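PDB 2VE3: putative cytochrome P450 120 from Synechocystis sp., which binds heme and retinoic acid and, as a member of the cytochrome P450 family, probably acts as a monooxygenase. Local coordinates for residues A78-P90 against E175-P187. Sequence-based numbering, arbitrary orientation.
With REA (retinoic acid), chain D.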
ATOM      1  N   ALA A  78      -0.066  17.087  -4.068  1.00 22.86           N
ATOM      2  CA  ALA A  78       0.419  15.705  -4.218  1.00 22.10           C
ATOM      3  C   ALA A  78       1.028  15.425  -5.590  1.00 21.18           C
ATOM      4  O   ALA A  78       0.582  15.935  -6.611  1.00 21.22           O
ATOM      5  CB  ALA A  78      -0.667  14.689  -3.895  1.00 21.58           C
ATOM      6  N   THR A  79       2.064  14.607  -5.601  1.00 20.76           N
ATOM      7  CA  THR A  79       2.666  14.201  -6.856  1.00 20.01           C
ATOM      8  C   THR A  79       3.290  12.815  -6.719  1.00 19.59           C
ATOM      9  O   THR A  79       3.310  12.231  -5.639  1.00 18.74           O
ATOM     10  CB  THR A  79       3.669  15.276  -7.357  1.00 20.47           C
ATOM     11  OG1 THR A  79       3.933  15.081  -8.746  1.00 19.77           O
ATOM     12  CG2 THR A  79       4.962  15.249  -6.540  1.00 19.36           C
ATOM     13  N   TRP A  80       3.779  12.290  -7.837  1.00 19.49           N
ATOM     14  CA  TRP A  80       4.435  10.992  -7.874  1.00 19.02           C
ATOM     15  C   TRP A  80       5.568  11.107  -8.886  1.00 19.18           C
ATOM     16  O   TRP A  80       5.509  11.964  -9.759  1.00 19.23           O
ATOM     17  CB  TRP A  80       3.438   9.885  -8.244  1.00 18.04           C
ATOM     18  CG  TRP A  80       2.476   9.504  -7.097  1.00 17.95           C
ATOM     19  CD1 TRP A  80       1.139   9.785  -7.013  1.00 17.11           C
ATOM     20  CD2 TRP A  80       2.813   8.816  -5.882  1.00 17.05           C
ATOM     21  NE1 TRP A  80       0.626   9.305  -5.828  1.00 18.03           N
ATOM     22  CE2 TRP A  80       1.628   8.704  -5.118  1.00 16.12           C
ATOM     23  CE3 TRP A  80       4.009   8.284  -5.362  1.00 15.32           C
ATOM     24  CZ2 TRP A  80       1.596   8.081  -3.872  1.00 16.52           C
ATOM     25  CZ3 TRP A  80       3.971   7.654  -4.121  1.00 17.32           C
ATOM     26  CH2 TRP A  80       2.773   7.556  -3.394  1.00 16.37           C
ATOM     27  N   PRO A  81       6.617  10.275  -8.749  1.00 19.21           N
ATOM     28  CA  PRO A  81       7.682  10.191  -9.760  1.00 19.94           C
ATOM     29  C   PRO A  81       7.169  10.076 -11.220  1.00 19.91           C
ATOM     30  O   PRO A  81       6.092   9.538 -11.464  1.00 20.35           O
ATOM     31  CB  PRO A  81       8.452   8.940  -9.334  1.00 19.83           C
ATOM     32  CG  PRO A  81       8.260   8.891  -7.829  1.00 18.86           C
ATOM     33  CD  PRO A  81       6.867   9.376  -7.604  1.00 19.57           C
ATOM     34  N   LEU A  82       7.939  10.596 -12.169  1.00 20.49           N
ATOM     35  CA  LEU A  82       7.503  10.703 -13.569  1.00 21.11           C
ATOM     36  C   LEU A  82       6.960   9.396 -14.163  1.00 21.03           C
ATOM     37  O   LEU A  82       5.939   9.404 -14.871  1.00 21.22           O
ATOM     38  CB  LEU A  82       8.640  11.268 -14.467  1.00 21.04           C
ATOM     39  CG  LEU A  82       8.255  11.421 -15.953  1.00 21.60           C
ATOM     40  CD1 LEU A  82       7.029  12.321 -16.102  1.00 22.33           C
ATOM     41  CD2 LEU A  82       9.401  11.914 -16.842  1.00 21.56           C
ATOM     42  N   SER A  83       7.656   8.292 -13.895  1.00 20.64           N
ATOM     43  CA  SER A  83       7.235   6.969 -14.338  1.00 20.76           C
ATOM     44  C   SER A  83       5.866   6.579 -13.769  1.00 20.22           C
ATOM     45  O   SER A  83       5.026   6.046 -14.489  1.00 19.81           O
ATOM     46  CB  SER A  83       8.275   5.926 -13.931  1.00 21.07           C
ATOM     47  OG  SER A  83       8.459   5.927 -12.520  1.00 22.18           O
ATOM     48  N   THR A  84       5.668   6.838 -12.474  1.00 19.75           N
ATOM     49  CA  THR A  84       4.416   6.510 -11.775  1.00 18.87           C
ATOM     50  C   THR A  84       3.231   7.281 -12.351  1.00 18.78           C
ATOM     51  O   THR A  84       2.168   6.711 -12.574  1.00 19.54           O
ATOM     52  CB  THR A  84       4.497   6.825 -10.256  1.00 18.98           C
ATOM     53  OG1 THR A  84       5.818   6.572  -9.775  1.00 17.27           O
ATOM     54  CG2 THR A  84       3.478   5.994  -9.467  1.00 17.54           C
ATOM     55  N   ARG A  85       3.425   8.572 -12.584  1.00 19.01           N
ATOM     56  CA  ARG A  85       2.361   9.416 -13.103  1.00 19.33           C
ATOM     57  C   ARG A  85       1.883   8.959 -14.468  1.00 18.46           C
ATOM     58  O   ARG A  85       0.695   8.767 -14.655  1.00 18.42           O
ATOM     59  CB  ARG A  85       2.784  10.890 -13.112  1.00 20.25           C
ATOM     60  CG  ARG A  85       2.551  11.561 -11.758  1.00 22.25           C
ATOM     61  CD  ARG A  85       2.858  13.049 -11.780  1.00 24.82           C
ATOM     62  NE  ARG A  85       4.294  13.278 -11.863  1.00 29.05           N
ATOM     63  CZ  ARG A  85       4.916  13.759 -12.937  1.00 29.90           C
ATOM     64  NH1 ARG A  85       4.223  14.081 -14.030  1.00 29.09           N
ATOM     65  NH2 ARG A  85       6.232  13.921 -12.910  1.00 30.15           N
ATOM     66  N   ILE A  86       2.826   8.724 -15.388  1.00 18.06           N
ATOM     67  CA  ILE A  86       2.533   8.231 -16.739  1.00 17.44           C
ATOM     68  C   ILE A  86       1.770   6.905 -16.733  1.00 17.98           C
ATOM     69  O   ILE A  86       0.805   6.730 -17.480  1.00 18.49           O
ATOM     70  CB  ILE A  86       3.844   8.086 -17.600  1.00 17.23           C
ATOM     71  CG1 ILE A  86       4.499   9.457 -17.808  1.00 16.52           C
ATOM     72  CG2 ILE A  86       3.545   7.405 -18.923  1.00 16.93           C
ATOM     73  CD1 ILE A  86       5.859   9.441 -18.518  1.00 16.83           C
ATOM     74  N   LEU A  87       2.189   5.982 -15.871  1.00 18.34           N
ATOM     75  CA  LEU A  87       1.606   4.638 -15.815  1.00 18.19           C
ATOM     76  C   LEU A  87       0.260   4.551 -15.091  1.00 18.55           C
ATOM     77  O   LEU A  87      -0.557   3.681 -15.406  1.00 18.02           O
ATOM     78  CB  LEU A  87       2.616   3.639 -15.225  1.00 18.38           C
ATOM     79  CG  LEU A  87       3.809   3.347 -16.154  1.00 18.40           C
ATOM     80  CD1 LEU A  87       4.964   2.704 -15.401  1.00 18.07           C
ATOM     81  CD2 LEU A  87       3.368   2.471 -17.303  1.00 17.32           C
ATOM     82  N   LEU A  88       0.047   5.430 -14.115  1.00 18.76           N
ATOM     83  CA  LEU A  88      -1.251   5.582 -13.465  1.00 19.74           C
ATOM     84  C   LEU A  88      -2.293   6.209 -14.390  1.00 20.33           C
ATOM     85  O   LEU A  88      -3.458   5.809 -14.373  1.00 20.98           O
ATOM     86  CB  LEU A  88      -1.122   6.455 -12.213  1.00 19.41           C
ATOM     87  CG  LEU A  88      -0.602   5.863 -10.905  1.00 20.31           C
ATOM     88  CD1 LEU A  88      -0.384   7.012  -9.930  1.00 20.74           C
ATOM     89  CD2 LEU A  88      -1.619   4.891 -10.362  1.00 20.98           C
ATOM     90  N   GLY A  89      -1.869   7.201 -15.175  1.00 20.80           N
ATOM     91  CA  GLY A  89      -2.752   7.928 -16.071  1.00 21.04           C
ATOM     92  C   GLY A  89      -3.207   9.257 -15.495  1.00 21.78           C
ATOM     93  O   GLY A  89      -3.205   9.441 -14.263  1.00 21.55           O
ATOM     94  N   PRO A  90      -3.621  10.195 -16.373  1.00 21.61           N
ATOM     95  CA  PRO A  90      -4.069  11.512 -15.911  1.00 21.20           C
ATOM     96  C   PRO A  90      -5.438  11.487 -15.210  1.00 20.96           C
ATOM     97  O   PRO A  90      -5.803  12.440 -14.531  1.00 21.38           O
ATOM     98  CB  PRO A  90      -4.138  12.336 -17.209  1.00 21.38           C
ATOM     99  CG  PRO A  90      -4.435  11.348 -18.276  1.00 21.29           C
ATOM    100  CD  PRO A  90      -3.696  10.068 -17.843  1.00 21.96           C
ATOM    101  N   GLU A 175       1.639  -7.770 -13.133  1.00 21.30           N
ATOM    102  CA  GLU A 175       2.966  -7.989 -12.565  1.00 20.92           C
ATOM    103  C   GLU A 175       4.034  -7.203 -13.305  1.00 20.22           C
ATOM    104  O   GLU A 175       4.903  -6.583 -12.685  1.00 19.34           O
ATOM    105  CB  GLU A 175       3.284  -9.489 -12.530  1.00 20.79           C
ATOM    106  CG  GLU A 175       2.281 -10.264 -11.692  1.00 21.62           C
ATOM    107  CD  GLU A 175       2.391  -9.931 -10.207  1.00 25.57           C
ATOM    108  OE1 GLU A 175       1.583  -9.114  -9.679  1.00 27.56           O
ATOM    109  OE2 GLU A 175       3.303 -10.488  -9.573  1.00 26.41           O
ATOM    110  N   THR A 176       3.936  -7.218 -14.636  1.00 19.26           N
ATOM    111  CA  THR A 176       4.776  -6.404 -15.514  1.00 18.73           C
ATOM    112  C   THR A 176       4.500  -4.887 -15.374  1.00 18.29           C
ATOM    113  O   THR A 176       5.426  -4.080 -15.311  1.00 18.00           O
ATOM    114  CB  THR A 176       4.567  -6.843 -16.983  1.00 18.16           C
ATOM    115  OG1 THR A 176       4.748  -8.263 -17.064  1.00 18.87           O
ATOM    116  CG2 THR A 176       5.543  -6.159 -17.905  1.00 18.23           C
ATOM    117  N   TYR A 177       3.226  -4.512 -15.344  1.00 18.16           N
ATOM    118  CA  TYR A 177       2.815  -3.126 -15.094  1.00 17.69           C
ATOM    119  C   TYR A 177       3.462  -2.584 -13.795  1.00 17.48           C
ATOM    120  O   TYR A 177       4.142  -1.564 -13.809  1.00 16.60           O
ATOM    121  CB  TYR A 177       1.285  -3.067 -15.041  1.00 17.53           C
ATOM    122  CG  TYR A 177       0.703  -1.741 -14.608  1.00 17.99           C
ATOM    123  CD1 TYR A 177       0.638  -0.666 -15.490  1.00 16.70           C
ATOM    124  CD2 TYR A 177       0.207  -1.567 -13.313  1.00 17.89           C
ATOM    125  CE1 TYR A 177       0.119   0.543 -15.092  1.00 16.67           C
ATOM    126  CE2 TYR A 177      -0.322  -0.356 -12.912  1.00 17.50           C
ATOM    127  CZ  TYR A 177      -0.354   0.697 -13.802  1.00 17.17           C
ATOM    128  OH  TYR A 177      -0.890   1.907 -13.411  1.00 17.83           O
ATOM    129  N   ILE A 178       3.276  -3.306 -12.696  1.00 17.71           N
ATOM    130  CA  ILE A 178       3.847  -2.952 -11.388  1.00 18.48           C
ATOM    131  C   ILE A 178       5.377  -2.739 -11.385  1.00 18.87           C
ATOM    132  O   ILE A 178       5.866  -1.763 -10.800  1.00 19.77           O
ATOM    133  CB  ILE A 178       3.425  -3.974 -10.302  1.00 18.64           C
ATOM    134  CG1 ILE A 178       1.925  -3.841 -10.009  1.00 19.20           C
ATOM    135  CG2 ILE A 178       4.258  -3.796  -9.019  1.00 19.16           C
ATOM    136  CD1 ILE A 178       1.385  -4.887  -9.024  1.00 18.04           C
ATOM    137  N   GLN A 179       6.119  -3.613 -12.066  1.00 19.01           N
ATOM    138  CA  GLN A 179       7.592  -3.551 -12.088  1.00 19.82           C
ATOM    139  C   GLN A 179       8.163  -2.245 -12.655  1.00 19.43           C
ATOM    140  O   GLN A 179       9.289  -1.866 -12.324  1.00 18.69           O
ATOM    141  CB  GLN A 179       8.192  -4.778 -12.796  1.00 19.42           C
ATOM    142  CG  GLN A 179       8.300  -6.026 -11.900  1.00 21.05           C
ATOM    143  CD  GLN A 179       9.032  -7.231 -12.556  1.00 22.15           C
ATOM    144  OE1 GLN A 179       9.086  -8.319 -11.975  1.00 26.91           O
ATOM    145  NE2 GLN A 179       9.599  -7.032 -13.737  1.00 23.76           N
ATOM    146  N   GLY A 180       7.369  -1.541 -13.475  1.00 19.59           N
ATOM    147  CA  GLY A 180       7.807  -0.284 -14.076  1.00 19.12           C
ATOM    148  C   GLY A 180       7.341   0.972 -13.381  1.00 19.49           C
ATOM    149  O   GLY A 180       7.777   2.055 -13.740  1.00 19.94           O
ATOM    150  N   LEU A 181       6.443   0.842 -12.398  1.00 20.00           N
ATOM    151  CA  LEU A 181       5.860   1.994 -11.702  1.00 19.90           C
ATOM    152  C   LEU A 181       6.917   2.923 -11.089  1.00 20.11           C
ATOM    153  O   LEU A 181       6.839   4.158 -11.234  1.00 19.94           O
ATOM    154  CB  LEU A 181       4.855   1.537 -10.629  1.00 20.41           C
ATOM    155  CG  LEU A 181       3.413   1.305 -11.095  1.00 21.11           C
ATOM    156  CD1 LEU A 181       2.675   0.464 -10.079  1.00 20.94           C
ATOM    157  CD2 LEU A 181       2.670   2.622 -11.375  1.00 19.53           C
ATOM    158  N   PHE A 182       7.902   2.329 -10.421  1.00 19.61           N
ATOM    159  CA  PHE A 182       9.057   3.092  -9.947  1.00 20.20           C
ATOM    160  C   PHE A 182      10.312   2.611 -10.678  1.00 20.21           C
ATOM    161  O   PHE A 182      10.937   1.626 -10.293  1.00 19.50           O
ATOM    162  CB  PHE A 182       9.182   3.026  -8.422  1.00 20.37           C
ATOM    163  CG  PHE A 182       8.013   3.659  -7.692  1.00 21.14           C
ATOM    164  CD1 PHE A 182       8.112   4.951  -7.177  1.00 22.78           C
ATOM    165  CD2 PHE A 182       6.816   2.973  -7.527  1.00 21.90           C
ATOM    166  CE1 PHE A 182       7.032   5.540  -6.499  1.00 21.95           C
ATOM    167  CE2 PHE A 182       5.728   3.562  -6.850  1.00 22.04           C
ATOM    168  CZ  PHE A 182       5.844   4.848  -6.348  1.00 20.79           C
ATOM    169  N   SER A 183      10.621   3.314 -11.766  1.00 20.31           N
ATOM    170  CA  SER A 183      11.700   2.958 -12.695  1.00 21.31           C
ATOM    171  C   SER A 183      12.128   4.184 -13.500  1.00 21.72           C
ATOM    172  O   SER A 183      11.492   5.249 -13.420  1.00 22.26           O
ATOM    173  CB  SER A 183      11.242   1.844 -13.652  1.00 21.01           C
ATOM    174  OG  SER A 183      10.175   2.297 -14.464  1.00 20.60           O
ATOM    175  N   LEU A 184      13.201   4.028 -14.281  1.00 22.51           N
ATOM    176  CA  LEU A 184      13.641   5.069 -15.213  1.00 22.89           C
ATOM    177  C   LEU A 184      12.617   5.183 -16.342  1.00 22.35           C
ATOM    178  O   LEU A 184      12.403   4.203 -17.053  1.00 22.09           O
ATOM    179  CB  LEU A 184      15.011   4.736 -15.831  1.00 23.12           C
ATOM    180  CG  LEU A 184      16.311   4.700 -15.027  1.00 24.33           C
ATOM    181  CD1 LEU A 184      17.509   4.624 -16.009  1.00 25.66           C
ATOM    182  CD2 LEU A 184      16.459   5.884 -14.071  1.00 23.99           C
ATOM    183  N   PRO A 185      12.011   6.378 -16.520  1.00 22.46           N
ATOM    184  CA  PRO A 185      10.937   6.543 -17.506  1.00 22.71           C
ATOM    185  C   PRO A 185      11.465   6.586 -18.957  1.00 22.91           C
ATOM    186  O   PRO A 185      11.202   7.537 -19.696  1.00 23.03           O
ATOM    187  CB  PRO A 185      10.278   7.865 -17.095  1.00 22.18           C
ATOM    188  CG  PRO A 185      11.379   8.645 -16.424  1.00 22.52           C
ATOM    189  CD  PRO A 185      12.339   7.648 -15.832  1.00 21.75           C
ATOM    190  N   ILE A 186      12.189   5.540 -19.349  1.00 23.55           N
ATOM    191  CA  ILE A 186      12.711   5.411 -20.710  1.00 23.97           C
ATOM    192  C   ILE A 186      11.800   4.529 -21.567  1.00 24.17           C
ATOM    193  O   ILE A 186      11.669   3.329 -21.325  1.00 23.94           O
ATOM    194  CB  ILE A 186      14.170   4.952 -20.726  1.00 24.09           C
ATOM    195  CG1 ILE A 186      15.059   6.102 -20.244  1.00 25.63           C
ATOM    196  CG2 ILE A 186      14.609   4.554 -22.141  1.00 25.18           C
ATOM    197  CD1 ILE A 186      16.522   5.730 -20.066  1.00 26.08           C
ATOM    198  N   PRO A 187      11.153   5.148 -22.566  1.00 24.59           N
ATOM    199  CA  PRO A 187      10.113   4.558 -23.404  1.00 24.76           C
ATOM    200  C   PRO A 187      10.665   3.696 -24.540  1.00 25.15           C
ATOM    201  O   PRO A 187      10.457   4.004 -25.719  1.00 25.17           O
ATOM    202  CB  PRO A 187       9.365   5.785 -23.969  1.00 25.00           C
ATOM    203  CG  PRO A 187      10.132   6.992 -23.526  1.00 24.15           C
ATOM    204  CD  PRO A 187      11.417   6.552 -22.928  1.00 24.34           C
TER
HETATM  205  C1  REA D1445      -0.700   3.701  -3.503  1.00  9.60           C
HETATM  206  C2  REA D1445      -1.962   4.178  -4.216  1.00  9.23           C
HETATM  207  C3  REA D1445      -1.767   5.605  -4.730  1.00 11.87           C
HETATM  208  C4  REA D1445      -0.710   5.624  -5.832  1.00 12.61           C
HETATM  209  C5  REA D1445       0.509   4.791  -5.496  1.00 12.64           C
HETATM  210  C6  REA D1445       0.518   3.889  -4.425  1.00 11.85           C
HETATM  211  C7  REA D1445       1.736   3.101  -4.197  1.00 12.87           C
HETATM  212  C8  REA D1445       2.892   3.722  -3.550  1.00 13.46           C
HETATM  213  C9  REA D1445       4.151   2.953  -3.475  1.00 15.97           C
HETATM  214  C10 REA D1445       5.351   3.733  -3.261  1.00 17.23           C
HETATM  215  C11 REA D1445       6.397   3.387  -2.315  1.00 19.25           C
HETATM  216  C12 REA D1445       7.244   4.534  -1.991  1.00 21.37           C
HETATM  217  C13 REA D1445       8.704   4.473  -1.985  1.00 23.82           C
HETATM  218  C14 REA D1445       9.321   5.652  -1.523  1.00 26.04           C
HETATM  219  C15 REA D1445      10.625   5.713  -0.888  1.00 27.61           C
HETATM  220  C16 REA D1445      -0.472   4.530  -2.225  1.00 10.58           C
HETATM  221  C17 REA D1445      -0.924   2.232  -3.143  1.00  9.65           C
HETATM  222  C18 REA D1445       1.722   4.948  -6.381  1.00 14.68           C
HETATM  223  C19 REA D1445       4.218   1.454  -3.652  1.00 15.51           C
HETATM  224  C20 REA D1445       9.448   3.250  -2.456  1.00 24.88           C
HETATM  225  O1  REA D1445      11.266   4.676  -0.647  1.00 32.86           O
HETATM  226  O2  REA D1445      11.111   6.812  -0.582  1.00 28.91           O
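Thr84 meets Leu181 and Phe182 with both branches of its side chain. CB lies against Leu181 O, and from it OG1 donates a hydrogen bond of 3.0 Å to that same Leu181 O while also resting over one face of the Phe182 ring, toward its rim. With chi1 at -35°, OG1 sits beside the backbone N and CG2 swings anti to it, toward Leu181 CD2 and, at 3.7 Å, C18 of retinoic acid. A threonine suits this place because one branch serves a carbonyl and the other the ligand. Leu181 O is gripped twice, since Ser83 OG donates to it at 2.7 Å from the opposite face of the carbonyl plane, serine's short hydroxyl reaching it without bulk; Ser83 OG also accepts a weak bond from Ser183 N. These hydroxyls tie helix 82-88 to residues 181-183. Tyrosine's long ring carries Tyr177 OH across to donate to Leu87 O at 2.7 Å, from above the carbonyl plane, while CE1 packs on Leu87 CB.

Flat aromatic groups suit the apolar retinoid. Phe182 CZ touches its C10 at 3.3 Å, and the same CZ, at the ring's edge, lies 4.0 Å from Trp80 CE3. The indole of Trp80 lays one face on the ligand ring, with retinoic acid C18 3.8 Å above the indole plane, over its centre, and also touches the heme. An alanine in place of Trp80 would probably leave one side of the retinoid ring without its flat support, and take from Phe182 and the heme the indole they touch.

The two helix segments run roughly antiparallel, their axes 9.5 Å apart at 146°. Trp80 follows edge strand 76-79, Phe182 packs on Leu30 of helix 26-31, and Tyr177 also touches Arg200 of helix 192-215 and Leu249 of helix 241-272, so the part of the retinoic acid pocket formed by Trp80, Thr84 and Phe182 joins the sheet's edge to these helices.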